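PDB 3U6X: ORF48 from Lactococcus phage TP901-1, which probably serves as the baseplate upper protein, an immunoglobulin-like building block of the phage tail tip that carries another protein of the baseplate. Local coordinates for residues Val18-Asn23 against Glu84-Cys89; Val5-Ser10 against Arg54-Val59; Pro14-Thr19 against Phe90-Ala95. All coordinates share one frame; numbering follows the deposited sequence.

From the N terminus, the chain first runs through strand 3-8. Contact 2 joins this strand to 54-59, closing a loop that contains strands 16-22 and 43-53. Contact 3 pairs 14-19 with 90-95 and closes a longer loop. Contact 1, 18-23 with 84-89, is nested inside contact 3. The two continue one another along strands 16-22 and 86-92 and share V18 and T19. Contact 2 crosses both. All three belong to the antiparallel strands of an immunoglobulin-like domain, and contact 2 meets the others through side chains. L6 CD1 packs on V16 CG1 of contact 3, and V59 CG1 lies 3.9 Å from V18 CG2 of contact 1.

Contact 1: residues Val18-Asn23 against Glu84-Cys89; sequences VTSYKN and ETQVLC
T19 and Y21 pair with C89 and V87 in a buried antiparallel strand contact between strands 16-22 and 86-92. Both are hydrogen-bonded pairs, each with two backbone bonds. C89 N to T19 O is nearly straight, 2.8 Å at 174°. N23 N adds a bond to T85 O at the end of the ladder.

With CG between the backbone N and the carbonyl carbon (chi1 49°), the Y21 ring leans obliquely over V87 and C89. CE2 is 3.7 Å from V87 CB, and CE1 is 3.5 Å from C89 CB. L80 of strand 78-83 packs on this cluster. Y21 OH bonds to the backbone of the chain of another protein, which also packs on V87. T19 OG1 lies at the ring edge, in its plane, and a water links it to C89 O.

The other face carries S20, L88, K22 and Q86. Q86 bends at chi2, and its NE2 gives a weak bond to S20 OG, 2.7 Å long at 125°. V18 CG1 meets L88 CD1 at 3.8 Å.

V18, S20 and K22 also bond to strand 43-53 or the chain just before it. Strand 16-22 is thus an inner strand of an antiparallel sheet, as in immunoglobulin-like domains.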
# COMPACT_ATOMS: atom_id res chain seq x y z
N VAL V 18 -16.04 7.17 -49.66
CA VAL V 18 -16.56 8.36 -50.33
C VAL V 18 -18.06 8.43 -50.17
O VAL V 18 -18.73 7.40 -50.31
CB VAL V 18 -16.11 8.44 -51.82
CG1 VAL V 18 -16.57 9.74 -52.47
CG2 VAL V 18 -14.61 8.29 -51.95
N THR V 19 -18.58 9.65 -49.85
CA THR V 19 -19.99 9.98 -49.68
C THR V 19 -20.39 11.23 -50.50
O THR V 19 -19.57 12.13 -50.73
CB THR V 19 -20.39 10.08 -48.20
OG1 THR V 19 -19.53 10.99 -47.52
CG2 THR V 19 -20.44 8.76 -47.51
N SER V 20 -21.65 11.27 -50.92
CA SER V 20 -22.25 12.34 -51.72
C SER V 20 -23.48 12.87 -50.99
O SER V 20 -24.34 12.08 -50.59
CB SER V 20 -22.65 11.82 -53.09
OG SER V 20 -23.16 12.85 -53.91
N TYR V 21 -23.55 14.18 -50.80
CA TYR V 21 -24.66 14.84 -50.12
C TYR V 21 -24.79 16.31 -50.53
O TYR V 21 -23.82 16.94 -50.96
CB TYR V 21 -24.59 14.68 -48.58
CG TYR V 21 -23.25 15.03 -47.98
CD1 TYR V 21 -22.26 14.06 -47.84
CD2 TYR V 21 -22.96 16.33 -47.57
CE1 TYR V 21 -21.00 14.39 -47.35
CE2 TYR V 21 -21.71 16.66 -47.06
CZ TYR V 21 -20.73 15.69 -46.97
OH TYR V 21 -19.50 16.01 -46.45
N LYS V 22 -26.01 16.84 -50.37
CA LYS V 22 -26.45 18.17 -50.71
C LYS V 22 -26.89 18.93 -49.44
O LYS V 22 -27.39 18.32 -48.48
CB LYS V 22 -27.65 18.03 -51.68
CG LYS V 22 -28.06 19.29 -52.43
CD LYS V 22 -29.18 19.03 -53.44
CE LYS V 22 -28.67 18.55 -54.78
NZ LYS V 22 -29.55 18.97 -55.91
N ASN V 23 -26.76 20.26 -49.46
CA ASN V 23 -27.22 21.16 -48.39
C ASN V 23 -26.57 20.99 -47.02
O ASN V 23 -27.17 21.35 -46.00
CB ASN V 23 -28.76 21.24 -48.32
CG ASN V 23 -29.36 22.07 -49.43
OD1 ASN V 23 -28.85 23.16 -49.76
ND2 ASN V 23 -30.46 21.59 -49.99
N GLU V 84 -21.17 24.50 -55.02
CA GLU V 84 -22.38 25.16 -54.53
C GLU V 84 -22.97 24.38 -53.34
O GLU V 84 -22.35 24.35 -52.29
CB GLU V 84 -23.42 25.45 -55.65
CG GLU V 84 -22.90 26.14 -56.91
CD GLU V 84 -23.72 25.91 -58.18
OE1 GLU V 84 -24.28 24.80 -58.37
OE2 GLU V 84 -23.76 26.84 -59.01
N THR V 85 -24.15 23.74 -53.50
CA THR V 85 -24.82 22.95 -52.47
C THR V 85 -24.36 21.49 -52.43
O THR V 85 -24.69 20.78 -51.49
CB THR V 85 -26.36 23.01 -52.66
OG1 THR V 85 -26.77 22.29 -53.84
CG2 THR V 85 -26.90 24.42 -52.69
N GLN V 86 -23.66 21.04 -53.47
CA GLN V 86 -23.22 19.65 -53.63
C GLN V 86 -21.81 19.41 -53.08
O GLN V 86 -20.88 20.15 -53.39
CB GLN V 86 -23.36 19.21 -55.10
CG GLN V 86 -23.05 17.74 -55.41
CD GLN V 86 -23.93 16.70 -54.75
OE1 GLN V 86 -25.14 16.92 -54.50
NE2 GLN V 86 -23.32 15.53 -54.50
N VAL V 87 -21.68 18.35 -52.25
CA VAL V 87 -20.41 17.95 -51.64
C VAL V 87 -20.10 16.49 -51.97
O VAL V 87 -21.00 15.65 -51.96
CB VAL V 87 -20.38 18.21 -50.09
CG1 VAL V 87 -19.05 17.77 -49.48
CG2 VAL V 87 -20.67 19.66 -49.74
N LEU V 88 -18.83 16.22 -52.29
CA LEU V 88 -18.21 14.91 -52.49
C LEU V 88 -17.15 14.80 -51.35
O LEU V 88 -16.18 15.56 -51.29
CB LEU V 88 -17.59 14.77 -53.89
CG LEU V 88 -17.17 13.35 -54.31
CD1 LEU V 88 -18.39 12.41 -54.46
CD2 LEU V 88 -16.38 13.39 -55.61
N CYS V 89 -17.42 13.92 -50.38
CA CYS V 89 -16.63 13.74 -49.16
C CYS V 89 -15.73 12.52 -49.20
O CYS V 89 -16.21 11.41 -49.44
CB CYS V 89 -17.57 13.72 -47.96
SG CYS V 89 -16.77 13.44 -46.36
O HOH W 1 -17.03 10.02 -46.88

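Contact 2: residues Val5-Ser10 against Arg54-Val59; sequences VLEHDS and RQKVYV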
# COMPACT_ATOMS: atom_id res chain seq x y z
N VAL V 5 -7.11 11.54 -56.99
CA VAL V 5 -5.88 11.14 -56.30
C VAL V 5 -5.80 11.78 -54.92
O VAL V 5 -5.91 13.01 -54.79
CB VAL V 5 -4.58 11.44 -57.12
CG1 VAL V 5 -3.35 10.96 -56.37
CG2 VAL V 5 -4.61 10.83 -58.51
N LEU V 6 -5.59 10.95 -53.89
CA LEU V 6 -5.40 11.43 -52.54
C LEU V 6 -4.00 11.10 -52.08
O LEU V 6 -3.64 9.93 -51.95
CB LEU V 6 -6.42 10.84 -51.56
CG LEU V 6 -7.90 11.03 -51.87
CD1 LEU V 6 -8.74 10.16 -50.94
CD2 LEU V 6 -8.33 12.49 -51.74
N GLU V 7 -3.19 12.15 -51.88
CA GLU V 7 -1.83 12.01 -51.39
C GLU V 7 -1.94 11.92 -49.88
O GLU V 7 -2.79 12.60 -49.29
CB GLU V 7 -0.95 13.19 -51.84
CG GLU V 7 -0.51 13.10 -53.29
CD GLU V 7 0.48 14.13 -53.82
OE1 GLU V 7 0.68 14.16 -55.06
OE2 GLU V 7 1.06 14.89 -53.01
N HIS V 8 -1.18 11.02 -49.25
CA HIS V 8 -1.29 10.83 -47.79
C HIS V 8 0.04 10.62 -47.03
O HIS V 8 1.09 10.53 -47.65
CB HIS V 8 -2.29 9.72 -47.47
CG HIS V 8 -1.91 8.38 -48.02
ND1 HIS V 8 -1.11 7.52 -47.30
CD2 HIS V 8 -2.22 7.81 -49.19
CE1 HIS V 8 -0.94 6.46 -48.07
NE2 HIS V 8 -1.60 6.58 -49.21
N ASP V 9 -0.02 10.55 -45.69
CA ASP V 9 1.17 10.40 -44.85
C ASP V 9 1.55 8.96 -44.46
O ASP V 9 2.58 8.77 -43.80
CB ASP V 9 1.07 11.28 -43.59
CG ASP V 9 -0.09 11.02 -42.64
OD1 ASP V 9 -0.31 11.84 -41.72
OD2 ASP V 9 -0.79 9.98 -42.81
N SER V 10 0.73 7.97 -44.82
CA SER V 10 0.98 6.57 -44.49
C SER V 10 1.91 5.88 -45.47
O SER V 10 1.94 6.18 -46.66
CB SER V 10 -0.32 5.79 -44.41
OG SER V 10 -0.11 4.44 -44.01
N ARG V 54 3.03 4.47 -53.26
CA ARG V 54 3.61 5.07 -52.04
C ARG V 54 2.96 6.43 -51.79
O ARG V 54 3.03 7.30 -52.65
CB ARG V 54 5.13 5.22 -52.17
CG ARG V 54 5.94 4.78 -50.95
CD ARG V 54 6.24 5.89 -49.97
NE ARG V 54 7.39 6.71 -50.35
CZ ARG V 54 8.15 7.42 -49.51
NH1 ARG V 54 7.93 7.36 -48.20
NH2 ARG V 54 9.14 8.16 -49.97
N GLN V 55 2.24 6.57 -50.68
CA GLN V 55 1.56 7.81 -50.24
C GLN V 55 0.58 8.42 -51.25
O GLN V 55 0.37 9.63 -51.25
CB GLN V 55 2.58 8.85 -49.76
CG GLN V 55 3.45 8.34 -48.61
CD GLN V 55 4.43 9.35 -48.07
OE1 GLN V 55 4.69 10.40 -48.67
NE2 GLN V 55 4.99 9.05 -46.92
N LYS V 56 -0.05 7.55 -52.07
CA LYS V 56 -1.01 7.94 -53.11
C LYS V 56 -2.09 6.89 -53.23
O LYS V 56 -1.79 5.71 -53.41
CB LYS V 56 -0.28 8.08 -54.46
CG LYS V 56 -0.20 9.50 -55.01
CD LYS V 56 0.77 9.63 -56.20
CE LYS V 56 2.20 9.92 -55.77
NZ LYS V 56 2.39 11.36 -55.42
N VAL V 57 -3.36 7.32 -53.13
CA VAL V 57 -4.53 6.46 -53.32
C VAL V 57 -5.19 6.93 -54.61
O VAL V 57 -5.49 8.12 -54.75
CB VAL V 57 -5.55 6.50 -52.14
CG1 VAL V 57 -6.59 5.40 -52.28
CG2 VAL V 57 -4.86 6.39 -50.80
N TYR V 58 -5.46 6.01 -55.52
CA TYR V 58 -6.21 6.30 -56.73
C TYR V 58 -7.64 5.82 -56.49
O TYR V 58 -7.85 4.64 -56.26
CB TYR V 58 -5.57 5.65 -57.95
CG TYR V 58 -4.11 6.01 -58.11
CD1 TYR V 58 -3.72 7.23 -58.66
CD2 TYR V 58 -3.11 5.12 -57.73
CE1 TYR V 58 -2.37 7.57 -58.78
CE2 TYR V 58 -1.76 5.44 -57.86
CZ TYR V 58 -1.40 6.67 -58.38
OH TYR V 58 -0.07 6.98 -58.51
N VAL V 59 -8.59 6.77 -56.41
CA VAL V 59 -10.00 6.53 -56.11
C VAL V 59 -10.81 6.63 -57.39
O VAL V 59 -10.97 7.71 -57.96
CB VAL V 59 -10.52 7.52 -55.04
CG1 VAL V 59 -11.94 7.17 -54.61
CG2 VAL V 59 -9.59 7.55 -53.81
O HOH W 2 2.31 3.81 -49.15
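E7 OE1 is gripped by two groups. K56 NZ reaches it at 3.3 Å in a salt bridge whose hydrogen bond is weak. Y101 OH of strand 97-102 gives it a second hydrogen bond. E7 and K56 lie side by side and point the same way. E7 is extended beyond CG, while K56 bends at chi3 and chi4.

On the same face, V5 CG2 meets Y58 CD1 at 3.7 Å, and V5 CG1 touches K56 CG. Y58 OH is bonded to D53 OD2.

The backbones form an antiparallel ladder. L6 and V57 exchange two bonds, and H8 N bonds to Q55 O at 2.9 Å. This last donor stands well above the carbonyl plane. R54 and Q55 turn the chain between strands 43-53 and 56-60, which form a beta hairpin. Strand 3-8 pairs with the second arm of this hairpin and with strand 97-102 on its other edge, within the immunoglobulin-like domain.

H8 closes the end of the ladder. A chi1 of 62° turns its CG back over the main chain, and the ring comes to lie across Q55. Q55 CA sits over one ring face in a CH-pi contact, 3.7 Å from the centroid and offset toward the rim. S10 N donates to H8 ND1 close to the ring plane at 3.1 Å. This bond probably holds the ring's rotation and suggests that any single ring proton is on NE2. The V57 and H8 side chains cross at about a right angle, with V57 CG2 against H8 CD2. On the sheet face of L6 and V57, L6 CD1 packs on V59 CG2 at 4.0 Å, and both residues touch F90.

Contact 3: residues Pro14-Thr19 against Phe90-Ala95; sequences PEVKVT and FKMSDA
K17 and K91 form a hydrogen-bonded pair between antiparallel strands 16-22 and 86-92, whose short segments come within 4.8 Å at their axes, with N-to-C directions 158° apart. K17 N bonds to K91 O at 3.0 Å, and K91 N bonds back to K17 O. S93 N extends the ladder with a bond of 2.9 Å to E15 O. The same oxygen also receives a CA-H contact from M92.

V16 and V18 share one face with F90 and M92. V18 and F90 lie side by side and point the same way. V18 CG2 comes closest to the ring, 3.5 Å from F90 CD1. V18 CG1 stands over one ring face, offset toward the rim. V16 CG1 lies at the ring edge, near its plane and 4.4 Å from F90 CD1. The ring also stacks with F4.

This face looks into the protein. L6 of strand 3-8 packs on V16 and F90, and H8 packs on P14 and M92. This apolar packing of strand 3-8 against strands 16-22 and 86-92 is consistent with the core of an immunoglobulin-like beta sandwich. The opposite face carries K17 and K91, and K91 packs on an aromatic side chain of the chain of another protein.

P14 covers the end of the strand pair. Its ring crosses the M92 side chain, with P14 CG 3.5 Å from M92 SD. M92 CG is anti to the backbone N (chi1 -175°), and the chain then bends at chi2 and chi3. P14 CB also meets S93 O, and A95 CB lies 4.1 Å from P14 CB. P14 O accepts a bond from Y52 OH of strand 43-53. A water takes a bond from E15 N and gives one to D94 OD2, bridging the two segments just beyond the ladder.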
# COMPACT_ATOMS: atom_id res chain seq x y z
N PRO V 14 -4.17 3.03 -46.84
CA PRO V 14 -5.34 3.42 -46.05
C PRO V 14 -6.67 3.28 -46.76
O PRO V 14 -6.76 3.57 -47.94
CB PRO V 14 -5.05 4.88 -45.69
CG PRO V 14 -4.11 5.34 -46.68
CD PRO V 14 -3.26 4.17 -47.02
N GLU V 15 -7.69 2.79 -46.04
CA GLU V 15 -9.04 2.63 -46.57
C GLU V 15 -9.65 4.02 -46.79
O GLU V 15 -9.46 4.92 -45.97
CB GLU V 15 -9.91 1.83 -45.60
CG GLU V 15 -10.48 0.55 -46.18
CD GLU V 15 -11.30 0.68 -47.45
OE1 GLU V 15 -10.75 0.38 -48.54
OE2 GLU V 15 -12.50 1.06 -47.37
N VAL V 16 -10.33 4.18 -47.93
CA VAL V 16 -10.97 5.44 -48.29
C VAL V 16 -12.45 5.13 -48.52
O VAL V 16 -12.80 4.14 -49.18
CB VAL V 16 -10.31 6.12 -49.53
CG1 VAL V 16 -11.03 7.41 -49.92
CG2 VAL V 16 -8.84 6.41 -49.28
N LYS V 17 -13.31 5.97 -47.92
CA LYS V 17 -14.75 5.88 -48.05
C LYS V 17 -15.27 7.22 -48.55
O LYS V 17 -14.91 8.28 -48.02
CB LYS V 17 -15.40 5.45 -46.74
CG LYS V 17 -15.39 3.95 -46.53
CD LYS V 17 -15.55 3.62 -45.05
CE LYS V 17 -15.64 2.14 -44.79
NZ LYS V 17 -15.64 1.85 -43.33
N VAL V 18 -16.04 7.17 -49.66
CA VAL V 18 -16.56 8.36 -50.33
C VAL V 18 -18.06 8.43 -50.17
O VAL V 18 -18.73 7.40 -50.31
CB VAL V 18 -16.11 8.44 -51.82
CG1 VAL V 18 -16.57 9.74 -52.47
CG2 VAL V 18 -14.61 8.29 -51.95
N THR V 19 -18.58 9.65 -49.85
CA THR V 19 -19.99 9.98 -49.68
C THR V 19 -20.39 11.23 -50.50
O THR V 19 -19.57 12.13 -50.73
CB THR V 19 -20.39 10.08 -48.20
OG1 THR V 19 -19.53 10.99 -47.52
CG2 THR V 19 -20.44 8.76 -47.51
N PHE V 90 -14.43 12.71 -48.92
CA PHE V 90 -13.43 11.65 -48.90
C PHE V 90 -12.97 11.47 -47.47
O PHE V 90 -12.44 12.42 -46.89
CB PHE V 90 -12.24 11.97 -49.83
CG PHE V 90 -12.57 12.07 -51.30
CD1 PHE V 90 -12.35 11.00 -52.16
CD2 PHE V 90 -13.08 13.25 -51.84
CE1 PHE V 90 -12.65 11.10 -53.52
CE2 PHE V 90 -13.37 13.36 -53.20
CZ PHE V 90 -13.15 12.28 -54.04
N LYS V 91 -13.21 10.29 -46.87
CA LYS V 91 -12.80 10.01 -45.49
C LYS V 91 -11.76 8.92 -45.50
O LYS V 91 -12.03 7.82 -45.97
CB LYS V 91 -13.99 9.62 -44.59
CG LYS V 91 -14.93 10.77 -44.17
CD LYS V 91 -14.32 11.71 -43.16
CE LYS V 91 -15.25 12.33 -42.15
NZ LYS V 91 -16.30 13.18 -42.75
N MET V 92 -10.56 9.24 -45.04
CA MET V 92 -9.47 8.28 -44.96
C MET V 92 -9.38 7.68 -43.55
O MET V 92 -9.54 8.38 -42.55
CB MET V 92 -8.15 8.94 -45.34
CG MET V 92 -6.98 7.98 -45.40
SD MET V 92 -5.89 8.33 -46.77
CE MET V 92 -5.16 9.70 -46.19
N SER V 93 -9.14 6.39 -43.48
CA SER V 93 -8.97 5.69 -42.22
C SER V 93 -7.48 5.42 -42.02
O SER V 93 -6.83 4.85 -42.91
CB SER V 93 -9.73 4.37 -42.25
OG SER V 93 -11.14 4.57 -42.35
N ASP V 94 -6.94 5.80 -40.83
CA ASP V 94 -5.56 5.56 -40.39
C ASP V 94 -4.46 6.32 -41.12
O ASP V 94 -3.34 5.78 -41.23
CB ASP V 94 -5.24 4.05 -40.33
CG ASP V 94 -6.39 3.15 -39.92
OD1 ASP V 94 -7.18 3.56 -39.02
OD2 ASP V 94 -6.54 2.07 -40.51
N ALA V 95 -4.74 7.56 -41.57
CA ALA V 95 -3.79 8.46 -42.24
C ALA V 95 -4.43 9.77 -42.50
O ALA V 95 -5.65 9.88 -42.38
CB ALA V 95 -3.30 7.86 -43.55
O HOH W 3 -6.44 1.51 -43.32